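Cellulosomal scaffoldin adaptor protein B (Acetivibrio cellulolyticus, PDB 3BWZ) serves as an adaptor scaffoldin of the cellulosome, the piece in this crystal being a type II cohesin module that probably binds a dockerin module of a partner protein. Local coordinates at residues 13-18 and 164-169; 46-51 and 118-123; 7-12 and 126-131; 25-30 and 110-115. All blocks are in the same frame, centred on the assembly; numbering follows the deposited sequence. Where two conformers were deposited one is given.

Contact 1: 13-18 and 164-169; sequences KTTASV and VINLDM. With EDO (1,2-ethanediol), chain F.
Asn166 and Ala16 are joined by a two-pronged set of hydrogen bonds that uses both ends of the side-chain amide. Asn166 OD1 takes Ala16 N at 2.9 Å, and ND2 gives a hydrogen to Ala16 O at 2.9 Å, in plane with both the amide and the Ala16 carbonyl and on a lone pair of that oxygen. With chi1 at -76°, CG stands beside the backbone N of Asn166, on the side where the loop 13-18 passes. The backbone adds a third bond, from Asn166 N to Thr14 O at 2.9 Å. In the conformer given for Thr15, OG1 also donates to Asp168 O at 3.0 Å, coming from above the plane of that carbonyl.

Water fills in where the chains stand further apart: one molecule donates to Lys13 O (3.0 Å) and to Val164 O (2.9 Å). The apolar share is small. Ile165 CD1 lies against the loop, 4.1 Å from Ala16 CB and near the carbonyl oxygens of Lys13 and Thr14. Outward, Thr14 OG1 bonds an ethanediol, probably from the crystallisation liquor, at 2.7 Å.

The loop after strand 6-11 thus stays beside the end of strand 158-165 past the point where the two strands pair in parallel. A side-chain amide copies the donor and acceptor of a strand's backbone here, so the pairing carries on although the chain has turned.

Contact 2: 46-51 and 118-123; sequences AVLQPV and FKVLKE
Val47 O is gripped by two successive backbone amides: Leu121 N at 2.8 Å and, more weakly, Lys122 N at 3.4 Å. This fork lies just before strand 48-51, where the segment 118-123 has already left its strand. Further in, the antiparallel pairing is regular. Gln49 and Lys119 form a hydrogen-bonded pair, Gln49 N to Lys119 O at 2.9 Å and Lys119 N to Gln49 O at 2.8 Å, flanked by the non-hydrogen-bonded pairs Leu48–Val120 and Pro50–Phe118.

Those flanking pairs point their side chains to one face, which is buried. Leu48 CD1 sits over a face of the Phe118 ring, while its CB touches the ring atom Phe118 CD2 at 3.7 Å. The other methyl, CD2, lies beside Val120 CG2 at 4.0 Å, so the two branches of Leu48 serve different partners. Pro50 CB reaches Phe118 CE2 at 4.0 Å, and the ring of Tyr43 meets Phe118 as well.

On the opposite face Gln49 and Lys119 run side by side, pointing the same way. Val51 crosses the Lys119 chain at about a right angle, its CG1 against CE in the conformer given for Lys119.

The two faces differ: the Phe118 ring, packed against Leu48, Pro50 and Tyr43, faces the core, whereas the other side is partly exposed and carries the long chains of Gln49 and Lys119, with Val51 and Leu121 against their carbon parts.

Contact 3: 7-12 and 126-131; sequences IEIVLD and SSISFE
Ile9 and Phe130 make the tight part of this contact. The delta methyl of Ile9 stands almost on the ring normal, CD1 being 3.7 Å from the centroid of the Phe130 ring and only 5° off the perpendicular, a CH-pi contact over the ring centre. Its neighbour in the chain, Ile9 CG1, presses nearer the rim on that face, 3.5 Å from Phe130 CE1. Two torsions build this: chi1 of -52° sets CG1 anti to the carbonyl carbon, and chi2 of 174° extends the chain so that CD1 reaches the ring. The same methyl comes down on the opposing backbone, 3.6 Å from Ile128 O.

Away from this centre the fit slackens. Ile9 CG2 and Ile128 CG2 are 4.2 Å apart, and Ile7 CG1 approaches Phe130 CE1 at 4.2 Å. Toward the other end Leu11 CD2 meets Ile128 CD1 at 3.9 Å, where Leu11 is already partly exposed. Ser129, also partly exposed, points away from strand 6-11, and in the conformer given its OG makes a weak hydrogen bond to Lys42 O.

With axes 8.3 Å apart, the two strands do not pair but face one another across the hydrophobic interior of the flattened beta-sandwich that cohesins form. Strand 6-11 is flanked by 21-29 and 158-165, and 126-130 by 34-42 and again 158-165, which therefore bridges the two. Ala163 of 158-165 touches Ile9 and Leu11, Met41 of 34-42 packs on Ile128 and Phe130, and Leu39 touches Ile7.

Contact 4: 25-30 and 110-115; sequences SINIKN and TGTVAV
The carboxamide of Asn27 is met by Thr112 OG1 from above its plane: the hydroxyl donates to Asn27 OD1 at 2.7 Å, 47° out of the carbonyl plane, with the two side chains running side by side. A second amide, that of Asn30, shares a water with Thr110: the water donates to Asn30 OD1 at 2.7 Å and also bonds Thr110 OG1, while Asn30 ND2 goes to Thr4 O. Thr110 OG1 in turn accepts Asn30 N at 3.0 Å.

Strands 21-29 and 111-120 pair antiparallel here, within one sheet of the cohesin sandwich, and Asn27 and Thr112 are a non-hydrogen-bonded pair of that ladder. It is regular at Ile28 and Gly111, but at Ile26 the opposing strand carries an extra residue, a beta bulge: Val113 N donates to Ile26 O at 2.8 Å, whereas Ile26 N donates to Ala114 O at 3.0 Å. The backbone angles of Gly111 (phi 162°, psi -174°) would bring a beta carbon too near the carbonyl oxygen of Thr110, which by itself accounts for a glycine.

On the buried face, in the conformers given for Ile26 and Ile28, Ile26 crosses Val113 at about a right angle, CG2 to CG2 at 3.5 Å. Ile28 CG2 sits 4.0 Å from Val113 CG1, and Phe34 of strand 34-42 touches Ile28 and Val113.

In the fold
Contact 3 is the core of the set, side chains meeting across the sandwich without pairing, whereas contacts 2 and 4 are backbone ladders with one apolar and one more polar face. Both ladders use strand 111-120, with 48-51 and 21-29 as partners. Contact 1 lies furthest out, about 19 Å between its centre and that of the chain, and relies on loop carbonyls, one side-chain amide and waters. The contacts interlock: Ile128 of contact 3 packs on Leu48 and Phe118 of contact 2, Ile7 on Ile26 of contact 4, and Ile165 of contact 1 pairs with Ser126. Contacts 1 and 4, about 22 Å apart between centres, do not touch.

Contact 1: 13-18 and 164-169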
# COMPACT_ATOMS: atom_id res chain seq x y z
N LYS A 13 10.10 10.90 1.41
CA LYS A 13 10.59 12.11 0.81
C LYS A 13 9.39 13.01 0.41
O LYS A 13 8.35 12.50 0.03
CB LYS A 13 11.40 11.77 -0.45
CG LYS A 13 12.68 11.04 -0.18
CD LYS A 13 13.35 10.59 -1.46
CE LYS A 13 14.67 9.85 -1.16
NZ LYS A 13 15.39 9.36 -2.33
N THR A 14 9.56 14.31 0.55
CA THR A 14 8.63 15.30 0.03
C THR A 14 8.98 15.79 -1.34
O THR A 14 8.12 16.22 -2.13
CB THR A 14 8.44 16.54 1.02
OG1 THR A 14 9.70 17.23 1.21
CG2 THR A 14 7.85 16.12 2.34
N THR A 15 10.28 15.78 -1.58
CA THR A 15 10.86 16.25 -2.81
C THR A 15 11.86 15.18 -3.25
O THR A 15 12.51 14.56 -2.40
CB THR A 15 11.39 17.62 -2.57
OG1 THR A 15 10.32 18.45 -2.11
CG2 THR A 15 11.85 18.15 -3.84
N ALA A 16 11.97 14.96 -4.55
CA ALA A 16 12.87 13.92 -5.05
C ALA A 16 13.24 14.28 -6.49
O ALA A 16 12.38 14.56 -7.31
CB ALA A 16 12.18 12.55 -5.00
N SER A 17 14.53 14.22 -6.77
CA SER A 17 15.04 14.50 -8.11
C SER A 17 14.81 13.33 -9.05
O SER A 17 14.56 12.20 -8.63
CB SER A 17 16.52 14.83 -8.05
OG SER A 17 16.74 15.93 -7.19
N VAL A 18 14.92 13.60 -10.34
CA VAL A 18 14.85 12.54 -11.34
C VAL A 18 15.83 11.44 -10.95
O VAL A 18 16.97 11.69 -10.54
CB VAL A 18 15.15 13.08 -12.72
CG1 VAL A 18 15.16 11.96 -13.73
CG2 VAL A 18 14.10 14.14 -13.10
N VAL A 164 1.65 12.99 -1.94
CA VAL A 164 2.08 13.86 -3.05
C VAL A 164 3.58 14.03 -3.01
O VAL A 164 4.15 14.37 -1.97
CB VAL A 164 1.36 15.21 -3.03
CG1 VAL A 164 1.86 16.10 -4.17
CG2 VAL A 164 -0.14 14.98 -3.13
N ILE A 165 4.23 13.79 -4.15
CA ILE A 165 5.65 14.03 -4.29
C ILE A 165 5.87 15.27 -5.15
O ILE A 165 5.14 15.51 -6.12
CB ILE A 165 6.38 12.78 -4.93
CG1 ILE A 165 7.92 12.90 -4.81
CG2 ILE A 165 5.90 12.50 -6.34
CD1 ILE A 165 8.45 12.89 -3.40
N ASN A 166 6.88 16.04 -4.80
CA ASN A 166 7.34 17.15 -5.64
C ASN A 166 6.33 18.28 -5.79
O ASN A 166 6.29 18.93 -6.83
CB ASN A 166 7.87 16.64 -6.98
CG ASN A 166 9.24 16.04 -6.83
OD1 ASN A 166 10.02 16.47 -5.98
ND2 ASN A 166 9.58 15.04 -7.64
N LEU A 167 5.56 18.57 -4.74
CA LEU A 167 4.86 19.84 -4.67
C LEU A 167 5.88 20.97 -4.81
O LEU A 167 5.70 21.88 -5.61
CB LEU A 167 4.05 19.95 -3.35
CG LEU A 167 2.92 20.94 -3.18
CD1 LEU A 167 3.42 22.34 -3.08
CD2 LEU A 167 1.81 20.73 -4.21
N ASP A 168 6.94 20.91 -4.00
CA ASP A 168 8.14 21.71 -4.19
C ASP A 168 9.17 20.84 -4.91
O ASP A 168 9.29 19.66 -4.62
CB ASP A 168 8.70 22.15 -2.86
CG ASP A 168 7.71 22.97 -2.09
OD1 ASP A 168 7.23 24.01 -2.53
OD2 ASP A 168 7.32 22.49 -0.98
N MET A 169 9.90 21.46 -5.84
CA MET A 169 10.89 20.78 -6.66
C MET A 169 12.20 21.53 -6.64
O MET A 169 12.22 22.77 -6.58
CB MET A 169 10.39 20.70 -8.09
CG MET A 169 9.38 19.59 -8.25
SD MET A 169 8.51 19.64 -9.81
CE MET A 169 7.36 20.98 -9.46
C1 EDO F . 10.72 17.38 4.62
O1 EDO F . 11.16 16.67 3.47
C2 EDO F . 11.88 17.82 5.49
O2 EDO F . 12.54 16.76 6.16
O HOH W 1 5.67 13.73 0.36
O HOH W 2 7.43 19.06 -1.75
O HOH W 3 5.31 17.02 -2.08

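Contact 2: 46-51 and 118-123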
# COMPACT_ATOMS: atom_id res chain seq x y z
N ALA A 46 3.69 8.02 -16.25
CA ALA A 46 4.63 8.91 -16.94
C ALA A 46 5.64 9.50 -15.96
O ALA A 46 6.71 9.96 -16.38
CB ALA A 46 3.91 10.05 -17.68
N VAL A 47 5.29 9.54 -14.69
CA VAL A 47 6.09 10.25 -13.69
C VAL A 47 6.86 9.33 -12.76
O VAL A 47 7.99 9.64 -12.41
CB VAL A 47 5.19 11.23 -12.90
CG1 VAL A 47 6.01 12.00 -11.85
CG2 VAL A 47 4.51 12.21 -13.84
N LEU A 48 6.23 8.23 -12.36
CA LEU A 48 6.80 7.30 -11.38
C LEU A 48 6.75 5.89 -11.93
O LEU A 48 5.80 5.54 -12.64
CB LEU A 48 6.01 7.32 -10.07
CG LEU A 48 5.94 8.66 -9.32
CD1 LEU A 48 5.08 8.48 -8.07
CD2 LEU A 48 7.33 9.22 -8.97
N GLN A 49 7.73 5.08 -11.54
CA GLN A 49 7.78 3.66 -11.94
C GLN A 49 8.00 2.80 -10.72
O GLN A 49 9.00 2.97 -10.03
CB GLN A 49 8.92 3.41 -12.91
CG GLN A 49 9.05 1.96 -13.32
CD GLN A 49 10.21 1.68 -14.23
OE1 GLN A 49 10.13 0.82 -15.15
NE2 GLN A 49 11.27 2.38 -14.03
N PRO A 50 7.11 1.83 -10.43
CA PRO A 50 7.32 0.99 -9.25
C PRO A 50 8.47 0.02 -9.49
O PRO A 50 8.55 -0.63 -10.56
CB PRO A 50 5.97 0.28 -9.09
CG PRO A 50 5.39 0.25 -10.44
CD PRO A 50 5.85 1.50 -11.12
N VAL A 51 9.33 -0.11 -8.49
CA VAL A 51 10.51 -0.94 -8.52
C VAL A 51 10.61 -1.70 -7.20
O VAL A 51 10.17 -1.22 -6.15
CB VAL A 51 11.80 -0.12 -8.75
CG1 VAL A 51 11.75 0.54 -10.12
CG2 VAL A 51 12.04 0.89 -7.63
N PHE A 118 9.12 3.74 -5.73
CA PHE A 118 8.94 4.36 -7.03
C PHE A 118 10.19 5.09 -7.47
O PHE A 118 10.72 5.91 -6.73
CB PHE A 118 7.78 5.35 -7.04
CG PHE A 118 6.43 4.74 -6.85
CD1 PHE A 118 5.83 4.69 -5.60
CD2 PHE A 118 5.72 4.26 -7.93
CE1 PHE A 118 4.58 4.15 -5.45
CE2 PHE A 118 4.47 3.72 -7.78
CZ PHE A 118 3.90 3.68 -6.54
N LYS A 119 10.63 4.81 -8.68
CA LYS A 119 11.67 5.59 -9.33
C LYS A 119 11.04 6.82 -9.97
O LYS A 119 10.03 6.71 -10.68
CB LYS A 119 12.38 4.73 -10.37
CG LYS A 119 13.51 5.28 -11.22
CD LYS A 119 13.73 4.40 -12.51
CE LYS A 119 13.95 2.92 -12.24
NZ LYS A 119 13.96 2.09 -13.50
N VAL A 120 11.65 7.98 -9.75
CA VAL A 120 11.16 9.23 -10.31
C VAL A 120 11.66 9.38 -11.75
O VAL A 120 12.86 9.55 -11.99
CB VAL A 120 11.60 10.44 -9.46
CG1 VAL A 120 11.12 11.74 -10.09
CG2 VAL A 120 11.09 10.28 -8.02
N LEU A 121 10.73 9.31 -12.69
CA LEU A 121 11.05 9.45 -14.11
C LEU A 121 11.11 10.91 -14.55
O LEU A 121 11.92 11.27 -15.41
CB LEU A 121 10.00 8.74 -14.98
CG LEU A 121 9.78 7.26 -14.67
CD1 LEU A 121 8.72 6.65 -15.61
CD2 LEU A 121 11.09 6.47 -14.71
N LYS A 122 10.21 11.71 -13.99
CA LYS A 122 10.04 13.13 -14.35
C LYS A 122 9.85 13.94 -13.10
O LYS A 122 9.18 13.49 -12.17
CB LYS A 122 8.81 13.32 -15.27
CG LYS A 122 8.83 12.52 -16.52
CD LYS A 122 7.66 12.86 -17.44
CE LYS A 122 7.78 14.22 -18.09
NZ LYS A 122 8.97 14.31 -18.98
N GLU A 123 10.40 15.14 -13.11
CA GLU A 123 10.27 16.06 -12.01
C GLU A 123 9.01 16.89 -12.15
O GLU A 123 8.99 17.91 -12.82
CB GLU A 123 11.52 16.93 -11.95
CG GLU A 123 11.68 17.76 -10.71
CD GLU A 123 12.07 16.99 -9.51
OE1 GLU A 123 12.17 17.59 -8.43
OE2 GLU A 123 12.26 15.77 -9.61

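Contact 3: 7-12 and 126-131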
# COMPACT_ATOMS: atom_id res chain seq x y z
N ILE A 7 -5.63 4.14 7.71
CA ILE A 7 -4.62 3.64 6.79
C ILE A 7 -4.14 4.85 6.00
O ILE A 7 -4.94 5.71 5.65
CB ILE A 7 -5.16 2.51 5.89
CG1 ILE A 7 -4.04 1.95 5.00
CG2 ILE A 7 -6.37 2.95 5.09
CD1 ILE A 7 -4.43 0.63 4.30
N GLU A 8 -2.83 4.92 5.76
CA GLU A 8 -2.21 6.07 5.13
C GLU A 8 -1.11 5.63 4.20
O GLU A 8 -0.36 4.70 4.50
CB GLU A 8 -1.61 7.00 6.20
CG GLU A 8 -1.03 8.31 5.64
CD GLU A 8 -0.59 9.32 6.68
OE1 GLU A 8 -0.67 9.03 7.87
OE2 GLU A 8 -0.14 10.42 6.27
N ILE A 9 -0.94 6.36 3.11
CA ILE A 9 0.23 6.24 2.25
C ILE A 9 1.23 7.31 2.68
O ILE A 9 0.95 8.48 2.57
CB ILE A 9 -0.10 6.39 0.77
CG1 ILE A 9 -1.23 5.46 0.35
CG2 ILE A 9 1.15 6.21 -0.08
CD1 ILE A 9 -1.72 5.66 -1.10
N VAL A 10 2.37 6.87 3.19
CA VAL A 10 3.39 7.71 3.78
C VAL A 10 4.65 7.66 2.93
O VAL A 10 5.17 6.59 2.71
CB VAL A 10 3.69 7.25 5.27
CG1 VAL A 10 4.78 8.11 5.91
CG2 VAL A 10 2.40 7.30 6.10
N LEU A 11 5.16 8.80 2.48
CA LEU A 11 6.41 8.82 1.72
C LEU A 11 7.60 9.19 2.59
O LEU A 11 7.48 9.97 3.53
CB LEU A 11 6.33 9.84 0.58
CG LEU A 11 5.12 9.71 -0.32
CD1 LEU A 11 5.22 10.71 -1.48
CD2 LEU A 11 4.91 8.31 -0.80
N ASP A 12 8.76 8.65 2.26
CA ASP A 12 9.97 9.02 2.96
C ASP A 12 10.56 10.36 2.53
O ASP A 12 11.47 10.86 3.18
CB ASP A 12 11.03 7.92 2.88
CG ASP A 12 11.58 7.70 1.47
OD1 ASP A 12 10.86 7.94 0.49
OD2 ASP A 12 12.74 7.22 1.40
N SER A 126 3.10 15.08 -8.36
CA SER A 126 2.34 13.89 -8.70
C SER A 126 1.85 13.18 -7.44
O SER A 126 2.48 13.22 -6.39
CB SER A 126 3.26 12.97 -9.51
OG SER A 126 2.54 11.97 -10.23
N SER A 127 0.74 12.49 -7.58
CA SER A 127 0.05 11.84 -6.48
C SER A 127 0.14 10.33 -6.54
O SER A 127 0.04 9.74 -7.62
CB SER A 127 -1.42 12.21 -6.51
OG SER A 127 -1.56 13.58 -6.26
N ILE A 128 0.27 9.70 -5.37
CA ILE A 128 0.13 8.27 -5.20
C ILE A 128 -1.13 8.11 -4.36
O ILE A 128 -1.19 8.58 -3.22
CB ILE A 128 1.38 7.65 -4.51
CG1 ILE A 128 2.65 7.90 -5.36
CG2 ILE A 128 1.19 6.16 -4.29
CD1 ILE A 128 3.93 7.81 -4.53
N SER A 129 -2.13 7.44 -4.91
CA SER A 129 -3.44 7.39 -4.29
C SER A 129 -3.91 5.96 -4.09
O SER A 129 -3.35 5.02 -4.64
CB SER A 129 -4.49 8.07 -5.15
OG SER A 129 -4.46 7.64 -6.46
N PHE A 130 -4.97 5.83 -3.28
CA PHE A 130 -5.81 4.63 -3.33
C PHE A 130 -7.06 5.06 -4.07
O PHE A 130 -7.53 6.18 -3.89
CB PHE A 130 -6.25 4.18 -1.96
CG PHE A 130 -5.16 3.63 -1.10
CD1 PHE A 130 -5.03 4.05 0.21
CD2 PHE A 130 -4.37 2.59 -1.54
CE1 PHE A 130 -4.10 3.50 1.05
CE2 PHE A 130 -3.41 2.04 -0.71
CZ PHE A 130 -3.28 2.50 0.60
N GLU A 131 -7.63 4.17 -4.88
CA GLU A 131 -8.80 4.51 -5.73
C GLU A 131 -9.81 3.37 -5.73
O GLU A 131 -9.41 2.21 -5.83
CB GLU A 131 -8.35 4.80 -7.16
CG GLU A 131 -7.61 6.14 -7.30
CD GLU A 131 -7.67 6.72 -8.72
OE1 GLU A 131 -7.71 7.96 -8.86
OE2 GLU A 131 -7.70 5.94 -9.70

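Contact 4: 25-30 and 110-115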
# COMPACT_ATOMS: atom_id res chain seq x y z
N SER A 25 5.29 3.87 2.11
CA SER A 25 4.92 2.92 3.14
C SER A 25 3.43 2.99 3.40
O SER A 25 2.87 4.07 3.59
CB SER A 25 5.67 3.23 4.44
OG SER A 25 7.06 3.06 4.26
N ILE A 26 2.77 1.84 3.37
CA ILE A 26 1.34 1.75 3.61
C ILE A 26 1.16 1.40 5.08
O ILE A 26 1.43 0.27 5.50
CB ILE A 26 0.65 0.72 2.72
CG1 ILE A 26 0.87 1.01 1.22
CG2 ILE A 26 -0.83 0.70 3.05
CD1 ILE A 26 0.61 -0.13 0.36
N ASN A 27 0.75 2.38 5.87
CA ASN A 27 0.76 2.30 7.31
C ASN A 27 -0.65 2.29 7.86
O ASN A 27 -1.46 3.16 7.54
CB ASN A 27 1.53 3.48 7.94
CG ASN A 27 2.99 3.44 7.63
OD1 ASN A 27 3.50 2.47 7.07
ND2 ASN A 27 3.69 4.52 7.95
N ILE A 28 -0.92 1.32 8.73
CA ILE A 28 -2.17 1.28 9.47
C ILE A 28 -1.94 1.66 10.93
O ILE A 28 -0.85 1.44 11.45
CB ILE A 28 -2.90 -0.09 9.36
CG1 ILE A 28 -2.12 -1.23 10.05
CG2 ILE A 28 -3.19 -0.43 7.91
CD1 ILE A 28 -2.92 -2.54 10.17
N LYS A 29 -2.96 2.22 11.54
CA LYS A 29 -2.97 2.56 12.94
C LYS A 29 -4.28 2.12 13.57
O LYS A 29 -5.36 2.50 13.10
CB LYS A 29 -2.83 4.07 13.12
CG LYS A 29 -2.69 4.54 14.52
CD LYS A 29 -2.39 6.02 14.59
CE LYS A 29 -3.62 6.90 14.79
NZ LYS A 29 -4.56 6.86 13.63
N ASN A 30 -4.17 1.37 14.66
CA ASN A 30 -5.32 1.03 15.49
C ASN A 30 -6.44 0.37 14.72
O ASN A 30 -7.60 0.68 14.92
CB ASN A 30 -5.84 2.26 16.25
CG ASN A 30 -4.78 2.87 17.12
OD1 ASN A 30 -4.02 2.15 17.78
ND2 ASN A 30 -4.70 4.18 17.11
N THR A 110 -1.20 -2.00 14.28
CA THR A 110 -0.47 -0.80 13.89
C THR A 110 0.83 -1.23 13.26
O THR A 110 1.60 -1.97 13.87
CB THR A 110 -0.20 0.11 15.10
OG1 THR A 110 -1.46 0.57 15.59
CG2 THR A 110 0.67 1.30 14.72
N GLY A 111 1.10 -0.77 12.04
CA GLY A 111 2.36 -1.06 11.38
C GLY A 111 2.29 -0.82 9.90
O GLY A 111 1.30 -0.31 9.39
N THR A 112 3.37 -1.18 9.21
CA THR A 112 3.46 -0.99 7.77
C THR A 112 3.10 -2.31 7.11
O THR A 112 3.79 -3.31 7.31
CB THR A 112 4.89 -0.54 7.38
OG1 THR A 112 5.20 0.68 8.07
CG2 THR A 112 5.05 -0.38 5.88
N VAL A 113 2.02 -2.32 6.34
CA VAL A 113 1.57 -3.54 5.73
C VAL A 113 2.38 -3.92 4.51
O VAL A 113 2.46 -5.10 4.19
CB VAL A 113 0.06 -3.51 5.42
CG1 VAL A 113 -0.76 -3.33 6.66
CG2 VAL A 113 -0.31 -2.50 4.42
N ALA A 114 2.92 -2.94 3.81
CA ALA A 114 3.61 -3.15 2.55
C ALA A 114 4.32 -1.87 2.20
O ALA A 114 3.95 -0.79 2.68
CB ALA A 114 2.58 -3.52 1.44
N VAL A 115 5.31 -1.99 1.31
CA VAL A 115 6.06 -0.87 0.82
C VAL A 115 6.09 -0.94 -0.71
O VAL A 115 6.33 -2.00 -1.29
CB VAL A 115 7.48 -0.94 1.39
CG1 VAL A 115 8.39 0.08 0.80
CG2 VAL A 115 7.45 -0.79 2.89
O HOH W 4 -1.33 2.13 17.80